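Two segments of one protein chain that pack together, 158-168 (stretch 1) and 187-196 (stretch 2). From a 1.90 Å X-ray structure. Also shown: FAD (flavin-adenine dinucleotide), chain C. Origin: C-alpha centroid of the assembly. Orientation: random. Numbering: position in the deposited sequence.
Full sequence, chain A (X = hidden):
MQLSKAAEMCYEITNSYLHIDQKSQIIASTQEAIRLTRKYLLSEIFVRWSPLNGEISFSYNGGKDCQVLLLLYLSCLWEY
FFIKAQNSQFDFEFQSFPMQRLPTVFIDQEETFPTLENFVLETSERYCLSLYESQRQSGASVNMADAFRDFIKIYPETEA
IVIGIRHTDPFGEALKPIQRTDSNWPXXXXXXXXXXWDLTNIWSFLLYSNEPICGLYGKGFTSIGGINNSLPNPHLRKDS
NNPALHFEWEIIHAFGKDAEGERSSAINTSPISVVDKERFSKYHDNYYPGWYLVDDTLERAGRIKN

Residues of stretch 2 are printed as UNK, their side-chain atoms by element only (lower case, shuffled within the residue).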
# COMPACT_ATOMS: atom_id res chain seq x y z
N THR A 158 -1.15 -12.83 -17.91
CA THR A 158 -0.78 -11.63 -17.14
C THR A 158 0.06 -10.71 -18.02
O THR A 158 1.14 -11.10 -18.47
CB THR A 158 0.05 -11.98 -15.89
OG1 THR A 158 -0.67 -12.88 -15.04
CG2 THR A 158 0.40 -10.70 -15.12
N GLU A 159 -0.42 -9.50 -18.28
CA GLU A 159 0.32 -8.56 -19.13
C GLU A 159 1.03 -7.48 -18.33
O GLU A 159 2.02 -6.88 -18.77
CB GLU A 159 -0.63 -7.94 -20.17
CG GLU A 159 -1.23 -9.01 -21.12
CD GLU A 159 -2.02 -8.42 -22.27
OE1 GLU A 159 -1.80 -7.22 -22.59
OE2 GLU A 159 -2.85 -9.16 -22.86
N ALA A 160 0.55 -7.23 -17.13
CA ALA A 160 1.07 -6.09 -16.33
C ALA A 160 0.82 -6.37 -14.84
O ALA A 160 -0.11 -7.10 -14.49
CB ALA A 160 0.36 -4.81 -16.73
N ILE A 161 1.69 -5.84 -13.99
CA ILE A 161 1.58 -5.99 -12.56
C ILE A 161 1.72 -4.63 -11.87
O ILE A 161 2.64 -3.89 -12.17
CB ILE A 161 2.65 -6.94 -12.05
CG1 ILE A 161 2.53 -8.23 -12.87
CG2 ILE A 161 2.49 -7.17 -10.54
CD1 ILE A 161 2.97 -9.48 -12.17
N VAL A 162 0.78 -4.33 -10.98
CA VAL A 162 0.80 -3.08 -10.24
C VAL A 162 1.73 -3.26 -9.04
O VAL A 162 1.61 -4.23 -8.31
CB VAL A 162 -0.62 -2.72 -9.72
CG1 VAL A 162 -0.59 -1.35 -9.04
CG2 VAL A 162 -1.68 -2.76 -10.85
N ILE A 163 2.59 -2.27 -8.80
CA ILE A 163 3.68 -2.37 -7.82
C ILE A 163 3.70 -1.07 -7.03
O ILE A 163 3.76 -0.00 -7.65
CB ILE A 163 5.03 -2.46 -8.55
CG1 ILE A 163 5.03 -3.68 -9.49
CG2 ILE A 163 6.19 -2.47 -7.56
CD1 ILE A 163 6.24 -3.72 -10.44
N GLY A 164 3.65 -1.15 -5.70
CA GLY A 164 3.54 0.05 -4.87
C GLY A 164 4.90 0.68 -4.54
O GLY A 164 5.08 1.27 -3.48
N ILE A 165 5.84 0.57 -5.46
CA ILE A 165 7.19 1.06 -5.25
C ILE A 165 7.20 2.60 -5.23
O ILE A 165 6.43 3.23 -5.91
CB ILE A 165 8.13 0.54 -6.35
CG1 ILE A 165 9.60 0.85 -6.06
CG2 ILE A 165 7.69 1.08 -7.70
CD1 ILE A 165 10.58 -0.06 -6.86
N ARG A 166 8.04 3.19 -4.40
CA ARG A 166 8.32 4.61 -4.60
C ARG A 166 9.73 4.94 -4.13
O ARG A 166 10.49 4.05 -3.82
CB ARG A 166 7.27 5.54 -3.98
CG ARG A 166 6.73 5.12 -2.65
CD ARG A 166 6.41 6.29 -1.73
NE ARG A 166 6.44 5.71 -0.44
CZ ARG A 166 7.22 6.03 0.58
NH1 ARG A 166 8.02 7.10 0.65
NH2 ARG A 166 7.11 5.25 1.61
N HIS A 167 10.10 6.21 -4.15
CA HIS A 167 11.45 6.60 -3.74
C HIS A 167 11.53 6.65 -2.22
O HIS A 167 10.81 7.42 -1.57
CB HIS A 167 11.84 7.94 -4.36
CG HIS A 167 11.84 7.91 -5.86
ND1 HIS A 167 12.70 7.11 -6.58
CD2 HIS A 167 11.09 8.57 -6.77
CE1 HIS A 167 12.48 7.28 -7.87
NE2 HIS A 167 11.51 8.16 -8.01
N THR A 168 12.37 5.80 -1.66
CA THR A 168 12.52 5.74 -0.21
C THR A 168 13.97 5.86 0.21
O THR A 168 14.31 5.58 1.35
CB THR A 168 11.89 4.46 0.36
OG1 THR A 168 12.62 3.31 -0.09
CG2 THR A 168 10.46 4.37 -0.10
N UNK A 187 9.14 -11.10 -18.77
CA UNK A 187 8.56 -9.95 -19.46
C UNK A 187 7.12 -9.67 -19.03
O UNK A 187 6.23 -10.48 -19.25
o UNK A 187 8.23 -8.94 -23.04
c UNK A 187 8.24 -8.88 -21.79
c UNK A 187 8.60 -10.16 -20.99
o UNK A 187 7.96 -7.81 -21.19
N UNK A 188 6.90 -8.54 -18.37
CA UNK A 188 5.56 -7.99 -18.19
C UNK A 188 5.74 -6.50 -17.97
O UNK A 188 6.86 -6.02 -17.83
c UNK A 188 6.82 -8.48 -13.20
c UNK A 188 5.52 -8.56 -15.69
c UNK A 188 6.90 -9.62 -13.99
c UNK A 188 6.24 -9.66 -15.22
c UNK A 188 5.45 -7.43 -14.89
c UNK A 188 4.80 -8.62 -17.01
c UNK A 188 6.11 -7.37 -13.66
N UNK A 189 4.64 -5.75 -17.98
CA UNK A 189 4.75 -4.31 -17.80
C UNK A 189 4.64 -3.99 -16.33
O UNK A 189 3.70 -4.42 -15.67
c UNK A 189 4.32 -1.61 -21.35
c UNK A 189 3.64 -3.56 -18.57
s UNK A 189 5.28 -1.65 -19.82
c UNK A 189 3.91 -2.05 -18.67
N UNK A 190 5.60 -3.21 -15.83
CA UNK A 190 5.51 -2.69 -14.47
C UNK A 190 4.63 -1.44 -14.46
O UNK A 190 4.84 -0.51 -15.26
c UNK A 190 11.31 -2.15 -13.95
c UNK A 190 9.18 -3.16 -13.22
c UNK A 190 6.90 -2.36 -13.92
n UNK A 190 11.77 -2.19 -12.71
n UNK A 190 10.09 -2.60 -14.21
c UNK A 190 7.82 -3.55 -13.85
n UNK A 190 12.07 -1.67 -14.93
N UNK A 191 3.65 -1.44 -13.57
CA UNK A 191 2.74 -0.33 -13.37
C UNK A 191 3.05 0.23 -11.98
O UNK A 191 2.79 -0.43 -10.97
c UNK A 191 -0.63 -1.92 -14.64
c UNK A 191 1.27 -0.79 -13.43
c UNK A 191 0.87 -1.54 -14.70
c UNK A 191 1.18 -0.68 -15.97
N UNK A 192 3.58 1.45 -11.93
CA UNK A 192 4.21 2.00 -10.73
C UNK A 192 3.67 3.43 -10.52
O UNK A 192 4.41 4.41 -10.61
c UNK A 192 5.75 2.01 -10.94
c UNK A 192 7.78 0.51 -11.44
c UNK A 192 6.30 0.59 -11.06
o UNK A 192 8.27 1.25 -12.31
n UNK A 192 8.46 -0.43 -10.85
N UNK A 193 2.36 3.54 -10.25
CA UNK A 193 1.74 4.86 -10.19
C UNK A 193 1.90 5.58 -8.85
O UNK A 193 1.40 6.69 -8.73
c UNK A 193 1.41 2.45 -9.98
c UNK A 193 0.08 3.04 -10.32
c UNK A 193 0.25 4.58 -10.44
N UNK A 194 2.55 4.95 -7.87
CA UNK A 194 2.81 5.58 -6.57
C UNK A 194 4.20 6.23 -6.51
O UNK A 194 4.65 6.67 -5.45
c UNK A 194 2.31 4.07 -2.96
c UNK A 194 2.70 4.53 -5.44
c UNK A 194 2.16 5.07 -4.12
c UNK A 194 0.72 5.47 -4.25
N UNK A 195 4.90 6.26 -7.63
CA UNK A 195 6.32 6.59 -7.59
C UNK A 195 6.65 7.97 -6.99
O UNK A 195 7.72 8.14 -6.43
c UNK A 195 7.31 5.15 -9.48
c UNK A 195 6.94 6.54 -8.98
c UNK A 195 8.33 4.47 -8.53
c UNK A 195 7.85 5.27 -10.91
N UNK A 196 5.75 8.94 -7.11
CA UNK A 196 6.05 10.30 -6.62
C UNK A 196 5.52 10.57 -5.21
O UNK A 196 5.60 11.69 -4.71
c UNK A 196 5.50 11.33 -7.60
c UNK A 196 5.26 10.85 -10.14
c UNK A 196 7.40 10.81 -10.65
n UNK A 196 7.29 11.07 -9.35
c UNK A 196 5.96 11.11 -9.01
n UNK A 196 6.19 10.70 -11.15
PA FAD C . 9.67 -3.51 -1.80
O1A FAD C . 9.81 -3.76 -0.32
O2A FAD C . 10.29 -4.62 -2.60
O5B FAD C . 8.14 -3.21 -2.26
C5B FAD C . 7.93 -2.59 -3.51
C4B FAD C . 6.60 -3.11 -4.08
O4B FAD C . 6.78 -4.40 -4.60
C3B FAD C . 5.54 -3.23 -3.01
O3B FAD C . 4.81 -2.04 -2.86
C2B FAD C . 4.67 -4.35 -3.56
O2B FAD C . 3.74 -3.85 -4.50
C1B FAD C . 5.67 -5.22 -4.28
N9A FAD C . 6.12 -6.27 -3.35
C8A FAD C . 7.22 -6.28 -2.54
N7A FAD C . 7.26 -7.47 -1.86
C5A FAD C . 6.17 -8.19 -2.24
C6A FAD C . 5.71 -9.43 -1.88
N6A FAD C . 6.35 -10.22 -0.99
N1A FAD C . 4.57 -9.89 -2.47
C2A FAD C . 3.88 -9.15 -3.41
N3A FAD C . 4.33 -7.90 -3.74
C4A FAD C . 5.47 -7.45 -3.18
N1 FAD C . 13.84 -4.74 -10.19
C2 FAD C . 14.61 -4.57 -11.31
O2 FAD C . 15.78 -4.18 -11.20
N3 FAD C . 14.09 -4.83 -12.55
C4 FAD C . 12.80 -5.28 -12.69
O4 FAD C . 12.39 -5.48 -13.84
C4X FAD C . 12.00 -5.46 -11.56
N5 FAD C . 10.68 -5.90 -11.65
C5X FAD C . 9.91 -6.06 -10.52
C6 FAD C . 8.59 -6.50 -10.60
C7 FAD C . 7.84 -6.69 -9.44
C7M FAD C . 6.42 -7.18 -9.49
C8 FAD C . 8.42 -6.41 -8.20
C8M FAD C . 7.62 -6.58 -6.94
C9 FAD C . 9.72 -5.96 -8.12
C9A FAD C . 10.48 -5.80 -9.27
N10 FAD C . 11.78 -5.36 -9.16
C10 FAD C . 12.53 -5.17 -10.30
C1' FAD C . 12.36 -5.05 -7.81
C2' FAD C . 12.07 -3.58 -7.43
O2' FAD C . 12.46 -2.66 -8.42
C3' FAD C . 12.73 -3.17 -6.11
O3' FAD C . 14.12 -3.07 -6.30
C4' FAD C . 12.43 -4.18 -5.02
O4' FAD C . 11.05 -4.47 -5.00
C5' FAD C . 12.82 -3.62 -3.65
O5' FAD C . 12.40 -2.27 -3.57
P FAD C . 11.76 -1.68 -2.21
O1P FAD C . 12.45 -2.30 -1.02
O2P FAD C . 11.76 -0.17 -2.25
O3P FAD C . 10.21 -2.06 -2.18
O HOH W 1 4.41 2.64 -7.70
O HOH W 2 8.66 8.73 -4.06

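Position 187 carries two side-chain carbons, the second bearing two oxygens; this short carboxylate stays out of contact with stretch 1 and is Asp187. At position 188 one carbon leads into a ring of six carbons, with no heteroatom to suggest a hydroxyl. The CA-to-CB bond points toward stretch 1, and CG1 of Ile161 sits over one face of the ring, 4.0 Å from its centroid, in a CH-pi contact. The residue is Phe188, whose ring edge meets the flavin, CZ lying 3.7 Å from FAD C6.

Position 189 has an unbranched chain of two carbons, a sulfur and a terminal carbon. Its CB packs 4.0 Å from Ala160 CB, while the end of the chain leads away; the thioether identifies Met189. Position 190 shows three carbons, a nitrogen, and a carbon carrying two further nitrogens, a guanidinium. Three carbons form an aliphatic stem that passes Ile163 CD1 before the first nitrogen is reached. This is Arg190: its CG lies 3.8 Å from Ile163 CD1, and the guanidinium lays one face over FAD C4.

Position 191 has four carbons forked at the second, and one branch tip lies against Ala160 CB and Val162 CG2. This is Leu191, whose CD1 is 3.7 Å from Ala160 CB and 4.0 Å from Val162 CG2, on the same sheet face as both residues. Position 192 has three carbons, the third with one oxygen and one nitrogen, an amide that packs near the side chains of Ile163 and Ile165: Gln192. At 193 three carbons close a ring onto the backbone nitrogen, and the ring approaches Val162 CG1. It is Pro193, with CD 4.4 Å from Val162 CG1.

Position 194 has four carbons forked at the second, with one tip near Gly164 O: Leu194, CD2 4.0 Å from Gly164 O. Position 195 has the same four-carbon fork and meets Ile165 CG2: Leu195, CD2 3.5 Å from Ile165 CG2. Position 196 has one carbon and a five-membered ring with two nitrogens; its CA-to-CB bond points away from stretch 1, and it makes no contact there. It is His196.

The contact is built on two parallel strands. Met189 N donates to Glu159 O (3.0 Å), Ile161 N to Met189 O (3.0 Å), Leu191 N to Ile161 O (3.0 Å) and Ile163 N to Leu191 O (2.9 Å), so the chains alternate as donor and acceptor. Beyond the strands, a type I turn from Gln192 to Leu195 interrupts this pattern, and water takes over: one molecule donates to Ile163 O and Ile165 O and accepts from Leu194 N, while another links His167 N to Leu195 O. Side chains pack on the two faces of the sheet: Ala160, Val162, Met189 and Leu191 on one, Ile161 and Arg190 on the other.

Stretch 2 (187-196) DFMRLQPLLH
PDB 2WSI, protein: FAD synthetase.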